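Local coordinates for type-iv like pilin ttha1219 (Thermus thermophilus, PDB 5G23), which is a type IV-like pilin of the outer membrane, resembling type II secretion pseudopilins, and probably takes part in DNA uptake during natural competence, at residues R58-Y61 against T62-Y65; Y109-Q113 against G114-W118; V184-R187 against G188-A192; P191-T194 against P195-L199; S200-P203 against G204-S207. All coordinates share one frame; numbering follows the deposited sequence.

How the contacts relate
Contacts 1 and 2 meet in the interior: Glu59, on the last part of helix 44-61 in contact 1, packs against the paired rings of contact 2, its CG 3.6 Å from Tyr109 OH, although the two centres are about 19 Å apart. Contacts 3, 4 and 5 follow one another along the loop between strand 173-184 and helix 207-210. Contacts 3 and 4 share Pro191 and Ala192, with centres about 14 Å apart; contacts 4 and 5 touch where Gly196 CA lies 3.8 Å from Tyr201 OH. Contact 3, at the start of this loop, is about 36 Å from contact 1, centre to centre; contacts 1, 2 and 3 all reach the second subunit.

Contact 1: R58-Y61 against T62-Y65; sequences RELY and TVGY
Thr62 OG1 donates a 2.8 Å hydrogen bond to Glu59 O, turning the hydroxyl back on the carbonyl three residues earlier. It approaches tilted from the carbonyl plane, with a C=O...OG1 angle of 143°. The bond follows from the Thr62 chi1 of 70°, which sets OG1 between the backbone N and the carbonyl carbon and puts the methyl CG2 beside the backbone N, anti to the carbonyl carbon, 3.5 Å from Arg58 O. The two branches of one side chain thus cover successive carbonyls near the C-terminal end of helix 44-61. The next carbonyl, Leu60 O, receives Val63 N at 3.1 Å; the N-H points at it almost straight (165°), but from above the carbonyl plane. Leu60 and Val63 also lie alongside one another, with Leu60 CD2 4.1 Å from Val63 CG2. Hereabouts helix 44-61, the long N-terminal helix of the pilin fold, passes into the loop leading to strand 69-75, and a type II beta turn runs from Thr62 to Tyr65. In that turn Tyr65 N bonds to Thr62 O, and Gly64 takes a positive phi at which a side chain would jam against the preceding carbonyl. A water lies within hydrogen-bonding distance of Tyr61 O (2.8 Å) and Val63 O (2.9 Å). The charged side chains of Arg58 and Glu59 find their partners outside this turn: Arg58 makes a salt bridge with Glu59 of the second subunit, while Glu59 of this chain bonds to Thr107. Thr62 itself packs on Phe87 of strand 82-88.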
loop_
_atom_site.group_PDB
_atom_site.type_symbol
_atom_site.label_atom_id
_atom_site.label_comp_id
_atom_site.label_asym_id
_atom_site.label_seq_id
_atom_site.Cartn_x
_atom_site.Cartn_y
_atom_site.Cartn_z
ATOM N N ARG B 58 6.463 0.159 2.989
ATOM C CA ARG B 58 6.779 1.463 2.409
ATOM C C ARG B 58 6.748 2.539 3.467
ATOM O O ARG B 58 7.550 3.464 3.456
ATOM C CB ARG B 58 5.825 1.793 1.275
ATOM C CG ARG B 58 6.228 3.007 0.465
ATOM C CD ARG B 58 5.243 3.437 -0.659
ATOM N NE ARG B 58 5.859 4.517 -1.480
ATOM C CZ ARG B 58 6.071 4.498 -2.794
ATOM N NH1 ARG B 58 5.650 3.462 -3.559
ATOM N NH2 ARG B 58 6.664 5.541 -3.371
ATOM N N GLU B 59 5.807 2.436 4.387
ATOM C CA GLU B 59 5.671 3.404 5.409
ATOM C C GLU B 59 6.821 3.299 6.448
ATOM O O GLU B 59 7.334 4.305 6.919
ATOM C CB GLU B 59 4.292 3.187 6.027
ATOM C CG GLU B 59 3.866 4.102 7.136
ATOM C CD GLU B 59 3.254 5.362 6.622
ATOM O OE1 GLU B 59 3.059 5.469 5.391
ATOM O OE2 GLU B 59 3.114 6.268 7.452
ATOM N N LEU B 60 7.170 2.095 6.858
ATOM C CA LEU B 60 8.127 1.904 7.921
ATOM C C LEU B 60 9.584 2.131 7.463
ATOM O O LEU B 60 10.416 2.518 8.289
ATOM C CB LEU B 60 7.963 0.530 8.576
ATOM C CG LEU B 60 6.630 0.400 9.342
ATOM C CD1 LEU B 60 6.376 -1.027 9.775
ATOM C CD2 LEU B 60 6.571 1.312 10.577
ATOM N N TYR B 61 9.868 1.927 6.180
ATOM C CA TYR B 61 11.201 2.173 5.650
ATOM C C TYR B 61 11.630 3.628 5.917
ATOM O O TYR B 61 12.794 3.903 6.105
ATOM C CB TYR B 61 11.219 1.929 4.149
ATOM C CG TYR B 61 12.547 2.151 3.509
ATOM C CD1 TYR B 61 13.500 1.144 3.519
ATOM C CD2 TYR B 61 12.867 3.354 2.889
ATOM C CE1 TYR B 61 14.739 1.316 2.919
ATOM C CE2 TYR B 61 14.085 3.530 2.265
ATOM C CZ TYR B 61 15.039 2.492 2.313
ATOM O OH TYR B 61 16.283 2.645 1.743
ATOM N N THR B 62 10.677 4.530 5.881
ATOM C CA THR B 62 10.969 5.947 6.040
ATOM C C THR B 62 11.229 6.385 7.511
ATOM O O THR B 62 11.657 7.471 7.767
ATOM C CB THR B 62 9.812 6.822 5.438
ATOM O OG1 THR B 62 8.620 6.745 6.222
ATOM C CG2 THR B 62 9.382 6.354 4.091
ATOM N N VAL B 63 10.931 5.521 8.489
ATOM C CA VAL B 63 10.961 5.959 9.886
ATOM C C VAL B 63 12.344 6.418 10.232
ATOM O O VAL B 63 13.315 5.756 9.940
ATOM C CB VAL B 63 10.404 4.847 10.799
ATOM C CG1 VAL B 63 10.654 5.190 12.228
ATOM C CG2 VAL B 63 8.903 4.733 10.580
ATOM N N GLY B 64 12.438 7.601 10.855
ATOM C CA GLY B 64 13.681 8.153 11.255
ATOM C C GLY B 64 14.265 9.140 10.255
ATOM O O GLY B 64 15.210 9.807 10.557
ATOM N N TYR B 65 13.673 9.251 9.083
ATOM C CA TYR B 65 14.229 10.046 7.979
ATOM C C TYR B 65 14.412 11.481 8.384
ATOM O O TYR B 65 13.446 12.150 8.763
ATOM C CB TYR B 65 13.307 9.980 6.781
ATOM C CG TYR B 65 13.844 10.689 5.564
ATOM C CD1 TYR B 65 14.925 10.154 4.863
ATOM C CD2 TYR B 65 13.284 11.861 5.123
ATOM C CE1 TYR B 65 15.429 10.781 3.734
ATOM C CE2 TYR B 65 13.789 12.513 4.009
ATOM C CZ TYR B 65 14.854 11.959 3.321
ATOM O OH TYR B 65 15.355 12.617 2.243
HETATM O O HOH W 1 14.573 3.819 8.207
#

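Contact 2: Y109-Q113 against G114-W118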
loop_
_atom_site.group_PDB
_atom_site.type_symbol
_atom_site.label_atom_id
_atom_site.label_comp_id
_atom_site.label_asym_id
_atom_site.label_seq_id
_atom_site.Cartn_x
_atom_site.Cartn_y
_atom_site.Cartn_z
ATOM N N TYR B 109 0.710 1.350 13.806
ATOM C CA TYR B 109 -0.043 0.190 13.485
ATOM C C TYR B 109 -0.297 -0.596 14.754
ATOM O O TYR B 109 0.605 -0.719 15.594
ATOM C CB TYR B 109 0.745 -0.700 12.503
ATOM C CG TYR B 109 0.910 -0.073 11.188
ATOM C CD1 TYR B 109 -0.134 -0.141 10.243
ATOM C CD2 TYR B 109 2.078 0.500 10.819
ATOM C CE1 TYR B 109 0.008 0.451 9.009
ATOM C CE2 TYR B 109 2.234 1.087 9.581
ATOM C CZ TYR B 109 1.192 1.064 8.690
ATOM O OH TYR B 109 1.372 1.583 7.428
ATOM N N GLU B 110 -1.485 -1.156 14.873
ATOM C CA GLU B 110 -1.869 -2.067 15.992
ATOM C C GLU B 110 -2.936 -3.035 15.575
ATOM O O GLU B 110 -3.659 -2.749 14.658
ATOM C CB GLU B 110 -2.508 -1.235 17.123
ATOM C CG GLU B 110 -1.616 -0.197 17.764
ATOM C CD GLU B 110 -2.157 0.305 19.092
ATOM O OE1 GLU B 110 -2.953 -0.440 19.760
ATOM O OE2 GLU B 110 -1.804 1.467 19.448
ATOM N N VAL B 111 -3.059 -4.157 16.278
ATOM C CA VAL B 111 -4.164 -5.100 16.066
ATOM C C VAL B 111 -5.103 -5.020 17.267
ATOM O O VAL B 111 -4.678 -4.945 18.411
ATOM C CB VAL B 111 -3.708 -6.564 15.903
ATOM C CG1 VAL B 111 -4.886 -7.545 15.901
ATOM C CG2 VAL B 111 -3.018 -6.727 14.600
ATOM N N ASN B 112 -6.376 -5.025 16.968
ATOM C CA ASN B 112 -7.410 -5.075 18.009
ATOM C C ASN B 112 -8.610 -5.840 17.458
ATOM O O ASN B 112 -9.034 -5.566 16.317
ATOM C CB ASN B 112 -7.837 -3.646 18.356
ATOM C CG ASN B 112 -9.077 -3.628 19.257
ATOM O OD1 ASN B 112 -10.188 -3.317 18.813
ATOM N ND2 ASN B 112 -8.889 -4.009 20.511
ATOM N N GLN B 113 -9.161 -6.777 18.241
ATOM C CA GLN B 113 -10.352 -7.532 17.830
ATOM C C GLN B 113 -10.258 -8.117 16.398
ATOM O O GLN B 113 -11.190 -7.980 15.569
ATOM C CB GLN B 113 -11.592 -6.665 17.936
ATOM C CG GLN B 113 -11.898 -6.289 19.365
ATOM C CD GLN B 113 -13.221 -5.570 19.460
ATOM O OE1 GLN B 113 -13.796 -5.134 18.455
ATOM N NE2 GLN B 113 -13.726 -5.462 20.661
ATOM N N GLY B 114 -9.120 -8.747 16.107
ATOM C CA GLY B 114 -8.980 -9.467 14.816
ATOM C C GLY B 114 -8.745 -8.576 13.606
ATOM O O GLY B 114 -8.819 -9.059 12.465
ATOM N N ALA B 115 -8.504 -7.273 13.826
ATOM C CA ALA B 115 -8.214 -6.287 12.750
ATOM C C ALA B 115 -6.880 -5.550 12.965
ATOM O O ALA B 115 -6.581 -5.143 14.085
ATOM C CB ALA B 115 -9.323 -5.258 12.645
ATOM N N LEU B 116 -6.102 -5.409 11.887
ATOM C CA LEU B 116 -4.993 -4.572 11.877
ATOM C C LEU B 116 -5.500 -3.160 11.510
ATOM O O LEU B 116 -6.204 -3.012 10.549
ATOM C CB LEU B 116 -3.954 -5.077 10.863
ATOM C CG LEU B 116 -2.679 -4.253 10.664
ATOM C CD1 LEU B 116 -1.782 -4.264 11.872
ATOM C CD2 LEU B 116 -1.925 -4.782 9.446
ATOM N N ARG B 117 -5.063 -2.175 12.266
ATOM C CA ARG B 117 -5.411 -0.780 12.090
ATOM C C ARG B 117 -4.211 0.159 12.029
ATOM O O ARG B 117 -3.119 -0.164 12.492
ATOM C CB ARG B 117 -6.340 -0.347 13.212
ATOM C CG ARG B 117 -7.671 -1.092 13.260
ATOM C CD ARG B 117 -8.575 -0.445 14.317
ATOM N NE ARG B 117 -9.888 -1.040 14.354
ATOM C CZ ARG B 117 -10.159 -2.216 14.952
ATOM N NH1 ARG B 117 -9.186 -2.923 15.574
ATOM N NH2 ARG B 117 -11.384 -2.721 14.915
ATOM N N TRP B 118 -4.412 1.304 11.399
ATOM C CA TRP B 118 -3.397 2.274 11.171
ATOM C C TRP B 118 -3.815 3.650 11.598
ATOM O O TRP B 118 -5.025 4.034 11.457
ATOM C CB TRP B 118 -3.102 2.327 9.655
ATOM C CG TRP B 118 -2.146 3.423 9.239
ATOM C CD1 TRP B 118 -0.820 3.596 9.619
ATOM C CD2 TRP B 118 -2.440 4.519 8.369
ATOM N NE1 TRP B 118 -0.275 4.689 8.995
ATOM C CE2 TRP B 118 -1.245 5.282 8.233
ATOM C CE3 TRP B 118 -3.578 4.888 7.635
ATOM C CZ2 TRP B 118 -1.182 6.444 7.470
ATOM C CZ3 TRP B 118 -3.502 6.077 6.819
ATOM C CH2 TRP B 118 -2.312 6.820 6.768
#
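Over one face of the Tyr109 ring lies the five-membered ring of Trp118, in an offset stack with centroids 4.7 Å apart and planes at 30°. Trp118 CD1 comes closest, 3.3 Å from Tyr109 CE1, toward the rim of the tyrosine ring. The other flat group, the guanidinium of Arg117, has Ala115 CB over one face and the backbone of Asn112 at its edge. With CG beside its own backbone N (chi1 -62°) and the chain extended to NE, Arg117 runs back along the strand until NH1 donates to Asn112 O at 2.7 Å. Ala115 N reaches the same oxygen at 3.1 Å from the opposite face of the carbonyl plane, so two donors hold it. These residues form the tip of the beta hairpin of strands 104-112 and 115-122, closed by a type I' turn in which Gln113 and Gly114 both have positive phi. Glu110 and Arg117 are a hydrogen-bonded antiparallel pair, Arg117 N meeting Glu110 O at 2.8 Å. On the face shared by Tyr109 and Trp118, the Val111 and Leu116 side chains cross at about a right angle, Val111 CG2 lying 3.9 Å from Leu116 CD1, and both rest on Phe145 of strand 141-151. Tyr109 packs against Leu56 and Glu59 of helix 44-61, while Trp118 NE1 is hydrogen-bonded to Thr107 OG1 and the indole touches Arg58 of the second subunit.

Contact 3: V184-R187 against G188-A192; sequences VPVR and GGAPA
A type II beta turn from Val186 to Gly189 bends the chain sharply soon after strand 173-184 has ended. It is closed by Gly189 N, which donates to Val186 O at 2.9 Å with an N-H...O angle of 156°. The donor stands above the plane of the Val186 carbonyl, away from either lone pair. Arg187 and Gly188 occupy the two corners. Gly188 has a positive phi of 94°, and Gly189 after it also has positive phi. A water sits over one face of the turn, giving one hydrogen to Arg187 O at 2.6 Å and the other to Gly189 O at 2.8 Å, and so links the carbonyls on either side of Gly188. Val186 supplies the side-chain packing. Its chi1 of 70° tucks CG1 over its own backbone, from where the methyl reaches across the turn to Gly189 C at 3.7 Å and to Ala190 CB at 4.1 Å. Arg187 reaches outward from its corner as an extended chain, with only CB and CG close to Gly188 N. Its guanidinium lies close to that of Arg187 of the second subunit, like charges that would be expected to repel. The turn lies at the surface, its centre about 27 Å from the centre of the chain. Val184 before it and Ala190 after it are backbone-bonded to Leu221 and Gly219, so that the bend projects beside the start of strand 221-230, with Val186 resting on Leu221.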
loop_
_atom_site.group_PDB
_atom_site.type_symbol
_atom_site.label_atom_id
_atom_site.label_comp_id
_atom_site.label_asym_id
_atom_site.label_seq_id
_atom_site.Cartn_x
_atom_site.Cartn_y
_atom_site.Cartn_z
ATOM N N VAL B 184 -9.666 -17.132 7.133
ATOM C CA VAL B 184 -10.986 -16.885 6.535
ATOM C C VAL B 184 -11.732 -18.200 6.374
ATOM O O VAL B 184 -11.103 -19.274 6.210
ATOM C CB VAL B 184 -10.891 -16.287 5.074
ATOM C CG1 VAL B 184 -10.419 -14.871 5.050
ATOM C CG2 VAL B 184 -10.062 -17.145 4.162
ATOM N N PRO B 185 -13.064 -18.150 6.366
ATOM C CA PRO B 185 -13.829 -19.381 6.080
ATOM C C PRO B 185 -13.672 -19.825 4.646
ATOM O O PRO B 185 -13.485 -18.970 3.779
ATOM C CB PRO B 185 -15.282 -18.986 6.319
ATOM C CG PRO B 185 -15.268 -17.639 6.926
ATOM C CD PRO B 185 -13.943 -16.991 6.587
ATOM N N VAL B 186 -13.768 -21.123 4.423
ATOM C CA VAL B 186 -13.771 -21.694 3.075
ATOM C C VAL B 186 -14.689 -22.911 3.077
ATOM O O VAL B 186 -14.639 -23.750 3.970
ATOM C CB VAL B 186 -12.316 -21.995 2.603
ATOM C CG1 VAL B 186 -11.700 -23.149 3.374
ATOM C CG2 VAL B 186 -12.295 -22.309 1.097
ATOM N N ARG B 187 -15.551 -23.006 2.070
ATOM C CA ARG B 187 -16.549 -24.101 2.019
ATOM C C ARG B 187 -15.806 -25.431 1.927
ATOM O O ARG B 187 -14.880 -25.580 1.131
ATOM C CB ARG B 187 -17.552 -23.986 0.871
ATOM C CG ARG B 187 -18.839 -24.817 1.142
ATOM C CD ARG B 187 -20.201 -24.469 0.539
ATOM N NE ARG B 187 -21.239 -25.393 1.060
ATOM C CZ ARG B 187 -22.019 -25.211 2.141
ATOM N NH1 ARG B 187 -21.940 -24.107 2.876
ATOM N NH2 ARG B 187 -22.896 -26.133 2.475
ATOM N N GLY B 188 -16.110 -26.324 2.844
ATOM C CA GLY B 188 -15.465 -27.657 2.898
ATOM C C GLY B 188 -14.268 -27.712 3.829
ATOM O O GLY B 188 -13.786 -28.798 4.164
ATOM N N GLY B 189 -13.797 -26.551 4.266
ATOM C CA GLY B 189 -12.706 -26.500 5.218
ATOM C C GLY B 189 -11.370 -26.605 4.564
ATOM O O GLY B 189 -11.253 -26.931 3.371
ATOM N N ALA B 190 -10.334 -26.328 5.341
ATOM C CA ALA B 190 -8.951 -26.453 4.883
ATOM C C ALA B 190 -8.235 -27.305 5.869
ATOM O O ALA B 190 -8.605 -27.391 7.050
ATOM C CB ALA B 190 -8.328 -25.077 4.809
ATOM N N PRO B 191 -7.197 -27.977 5.426
ATOM C CA PRO B 191 -6.440 -28.740 6.407
ATOM C C PRO B 191 -5.778 -27.860 7.461
ATOM O O PRO B 191 -5.504 -26.685 7.220
ATOM C CB PRO B 191 -5.416 -29.518 5.566
ATOM C CG PRO B 191 -5.389 -28.863 4.223
ATOM C CD PRO B 191 -6.605 -27.974 4.083
ATOM N N ALA B 192 -5.511 -28.441 8.611
ATOM C CA ALA B 192 -4.927 -27.737 9.752
ATOM C C ALA B 192 -3.573 -27.089 9.402
ATOM O O ALA B 192 -2.681 -27.709 8.761
ATOM C CB ALA B 192 -4.762 -28.700 10.913
HETATM O O HOH W 2 -12.922 -27.288 1.180
#

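Contact 4: P191-T194 against P195-L199; sequences PAFT and PGSTL
A chi1 of 67° staggers Ser197 OG between the two backbone bonds of its CA, a rotation that turns the hydroxyl back toward Thr194 O. Phe193 has CG trans to its backbone N (chi1 -177°), which carries the ring forward beside Pro195 and on to Thr198. Thr194 O is held twice by Ser197: OG donates to it at 2.8 Å in the carbonyl plane, and Ser197 N at 3.0 Å, tilted a little from that plane. The hydroxyl also accepts from a water, 3.1 Å away from Ser197 OG, which in turn accepts from Thr194 N at 2.9 Å, closing a small ring of bonds over the start of the bend. Two turns overlap here, a type II beta turn from Thr194 to Ser197 and a type I turn from Gly196 to Leu199 whose closing bond is weak. Pro195 and Gly196 form the corners of the first, the glycine with a positive phi of 94°. Pro195 meets the Phe193 ring obliquely, Phe193 CE2 lying 3.8 Å from Pro195 CA. At the ring edge, near its plane, Thr198 CG2 comes to 4.0 Å from Phe193 CE1, the two side chains crossing at about a right angle. Glu224 of strand 221-230 binds both Thr198 OG1 and Gly196 N, and Phe193 and Pro195 rest on Leu181 of strand 173-184.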
loop_
_atom_site.group_PDB
_atom_site.type_symbol
_atom_site.label_atom_id
_atom_site.label_comp_id
_atom_site.label_asym_id
_atom_site.label_seq_id
_atom_site.Cartn_x
_atom_site.Cartn_y
_atom_site.Cartn_z
ATOM N N PRO B 191 -7.197 -27.977 5.426
ATOM C CA PRO B 191 -6.440 -28.740 6.407
ATOM C C PRO B 191 -5.778 -27.860 7.461
ATOM O O PRO B 191 -5.504 -26.685 7.220
ATOM C CB PRO B 191 -5.416 -29.518 5.566
ATOM C CG PRO B 191 -5.389 -28.863 4.223
ATOM C CD PRO B 191 -6.605 -27.974 4.083
ATOM N N ALA B 192 -5.511 -28.441 8.611
ATOM C CA ALA B 192 -4.927 -27.737 9.752
ATOM C C ALA B 192 -3.573 -27.089 9.402
ATOM O O ALA B 192 -2.681 -27.709 8.761
ATOM C CB ALA B 192 -4.762 -28.700 10.913
ATOM N N PHE B 193 -3.444 -25.812 9.746
ATOM C CA PHE B 193 -2.283 -25.072 9.339
ATOM C C PHE B 193 -1.338 -24.948 10.544
ATOM O O PHE B 193 -1.779 -24.816 11.659
ATOM C CB PHE B 193 -2.730 -23.697 8.867
ATOM C CG PHE B 193 -1.645 -22.869 8.360
ATOM C CD1 PHE B 193 -1.122 -23.110 7.098
ATOM C CD2 PHE B 193 -1.124 -21.834 9.141
ATOM C CE1 PHE B 193 -0.100 -22.343 6.601
ATOM C CE2 PHE B 193 -0.108 -21.064 8.656
ATOM C CZ PHE B 193 0.425 -21.311 7.397
ATOM N N THR B 194 -0.039 -25.050 10.260
ATOM C CA THR B 194 1.005 -24.860 11.263
ATOM C C THR B 194 1.714 -23.508 11.042
ATOM O O THR B 194 2.501 -23.356 10.106
ATOM C CB THR B 194 2.069 -25.992 11.248
ATOM O OG1 THR B 194 1.395 -27.242 11.462
ATOM C CG2 THR B 194 3.055 -25.781 12.389
ATOM N N PRO B 195 1.420 -22.533 11.934
ATOM C CA PRO B 195 2.076 -21.242 11.730
ATOM C C PRO B 195 3.579 -21.410 11.747
ATOM O O PRO B 195 4.083 -22.149 12.577
ATOM C CB PRO B 195 1.597 -20.420 12.930
ATOM C CG PRO B 195 0.190 -20.983 13.160
ATOM C CD PRO B 195 0.440 -22.466 13.032
ATOM N N GLY B 196 4.258 -20.670 10.882
ATOM C CA GLY B 196 5.694 -20.756 10.702
ATOM C C GLY B 196 6.107 -21.701 9.581
ATOM O O GLY B 196 7.219 -21.607 9.076
ATOM N N SER B 197 5.198 -22.563 9.143
ATOM C CA SER B 197 5.560 -23.599 8.173
ATOM C C SER B 197 5.879 -23.047 6.788
ATOM O O SER B 197 6.590 -23.710 6.018
ATOM C CB SER B 197 4.487 -24.666 8.105
ATOM O OG SER B 197 3.287 -24.184 7.578
ATOM N N THR B 198 5.400 -21.839 6.438
ATOM C CA THR B 198 5.618 -21.310 5.128
ATOM C C THR B 198 6.647 -20.184 5.081
ATOM O O THR B 198 6.714 -19.451 4.067
ATOM C CB THR B 198 4.296 -20.834 4.443
ATOM O OG1 THR B 198 3.813 -19.660 5.073
ATOM C CG2 THR B 198 3.241 -21.908 4.479
ATOM N N LEU B 199 7.419 -19.982 6.162
ATOM C CA LEU B 199 8.294 -18.829 6.210
ATOM C C LEU B 199 9.712 -19.134 5.781
ATOM O O LEU B 199 10.158 -20.272 5.926
ATOM C CB LEU B 199 8.315 -18.253 7.648
ATOM C CG LEU B 199 6.925 -17.958 8.240
ATOM C CD1 LEU B 199 7.147 -17.357 9.624
ATOM C CD2 LEU B 199 6.169 -17.045 7.282
HETATM O O HOH W 3 0.836 -26.006 7.709
#

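Contact 5: S200-P203 against G204-S207; sequences SYPP and GLTS
The backbone folds through a type II beta turn from Pro202 to Leu205, closed by Leu205 N donating to Pro202 O at 3.1 Å with a nearly straight N-H...O angle of 168°. Pro203 and Gly204 are the corner residues; Gly204 has a positive phi of 86°. Leu205, its CG directed away from the backbone N (chi1 -175°), brings CD2 against the CG-CD edge of Pro202, 3.8 Å from Pro202 CD, the side chains crossing obliquely, and its CB also touches Pro202 CG. Tyr201 also touches it: Tyr201 CD1 is 4.1 Å from Leu205 CG, while Tyr201 CB is 3.4 Å from Leu205 O. The phenol then runs along the chain that leaves the turn, past the Thr206-Ser207 peptide, until Tyr201 OH lies 3.4 Å from Ser207 CB. Leu205 thus packs against both Tyr201 and Pro202, and the turn becomes a compact apolar cluster. Trp155 of strand 154-156 touches both Pro202 and Leu205, while Tyr201 reaches Leu226 and Pro202 reaches Ile228, both of strand 221-230. Beyond the cluster Thr206 points out of the turn and its OG1 accepts from Leu209 N, three residues on. A proline-glycine type II turn leads straight into an N-cap, the side-chain hydroxyl taking up a first-turn N-H at the start of helix 207-210.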
loop_
_atom_site.group_PDB
_atom_site.type_symbol
_atom_site.label_atom_id
_atom_site.label_comp_id
_atom_site.label_asym_id
_atom_site.label_seq_id
_atom_site.Cartn_x
_atom_site.Cartn_y
_atom_site.Cartn_z
ATOM N N SER B 200 10.376 -18.147 5.244
ATOM C CA SER B 200 11.819 -18.197 4.992
ATOM C C SER B 200 12.424 -17.217 5.915
ATOM O O SER B 200 12.214 -16.023 5.752
ATOM C CB SER B 200 12.167 -17.726 3.581
ATOM O OG SER B 200 11.623 -18.626 2.682
ATOM N N TYR B 201 13.146 -17.674 6.904
ATOM C CA TYR B 201 13.648 -16.750 7.904
ATOM C C TYR B 201 14.993 -16.214 7.503
ATOM O O TYR B 201 15.854 -16.944 7.020
ATOM C CB TYR B 201 13.787 -17.456 9.247
ATOM C CG TYR B 201 12.541 -17.941 9.855
ATOM C CD1 TYR B 201 11.765 -17.130 10.677
ATOM C CD2 TYR B 201 12.114 -19.272 9.660
ATOM C CE1 TYR B 201 10.623 -17.618 11.308
ATOM C CE2 TYR B 201 11.001 -19.761 10.291
ATOM C CZ TYR B 201 10.253 -18.937 11.089
ATOM O OH TYR B 201 9.118 -19.477 11.702
ATOM N N PRO B 202 15.246 -14.949 7.789
ATOM C CA PRO B 202 16.597 -14.524 7.748
ATOM C C PRO B 202 17.474 -15.091 8.850
ATOM O O PRO B 202 16.988 -15.584 9.862
ATOM C CB PRO B 202 16.465 -13.000 7.946
ATOM C CG PRO B 202 15.269 -12.836 8.793
ATOM C CD PRO B 202 14.361 -13.981 8.448
ATOM N N PRO B 203 18.796 -14.951 8.679
ATOM C CA PRO B 203 19.706 -15.464 9.677
ATOM C C PRO B 203 19.404 -14.969 11.074
ATOM O O PRO B 203 19.279 -13.776 11.291
ATOM C CB PRO B 203 21.065 -14.968 9.187
ATOM C CG PRO B 203 20.928 -14.869 7.711
ATOM C CD PRO B 203 19.520 -14.423 7.496
ATOM N N GLY B 204 19.332 -15.888 12.016
ATOM C CA GLY B 204 19.182 -15.551 13.381
ATOM C C GLY B 204 17.739 -15.343 13.845
ATOM O O GLY B 204 17.529 -15.233 15.040
ATOM N N LEU B 205 16.753 -15.298 12.955
ATOM C CA LEU B 205 15.339 -15.122 13.376
ATOM C C LEU B 205 14.638 -16.466 13.474
ATOM O O LEU B 205 14.759 -17.311 12.540
ATOM C CB LEU B 205 14.584 -14.230 12.396
ATOM C CG LEU B 205 13.164 -13.857 12.748
ATOM C CD1 LEU B 205 13.069 -13.059 14.056
ATOM C CD2 LEU B 205 12.553 -13.000 11.664
ATOM N N THR B 206 13.895 -16.692 14.561
ATOM C CA THR B 206 13.271 -17.962 14.806
ATOM C C THR B 206 11.749 -17.793 15.149
ATOM O O THR B 206 11.267 -16.705 15.565
ATOM C CB THR B 206 13.932 -18.649 15.976
ATOM O OG1 THR B 206 13.783 -17.791 17.127
ATOM C CG2 THR B 206 15.405 -18.952 15.692
ATOM N N SER B 207 10.994 -18.866 14.937
ATOM C CA SER B 207 9.607 -18.884 15.375
ATOM C C SER B 207 9.509 -18.633 16.881
ATOM O O SER B 207 8.494 -18.068 17.330
ATOM C CB SER B 207 8.892 -20.214 15.033
ATOM O OG SER B 207 9.611 -21.297 15.589
#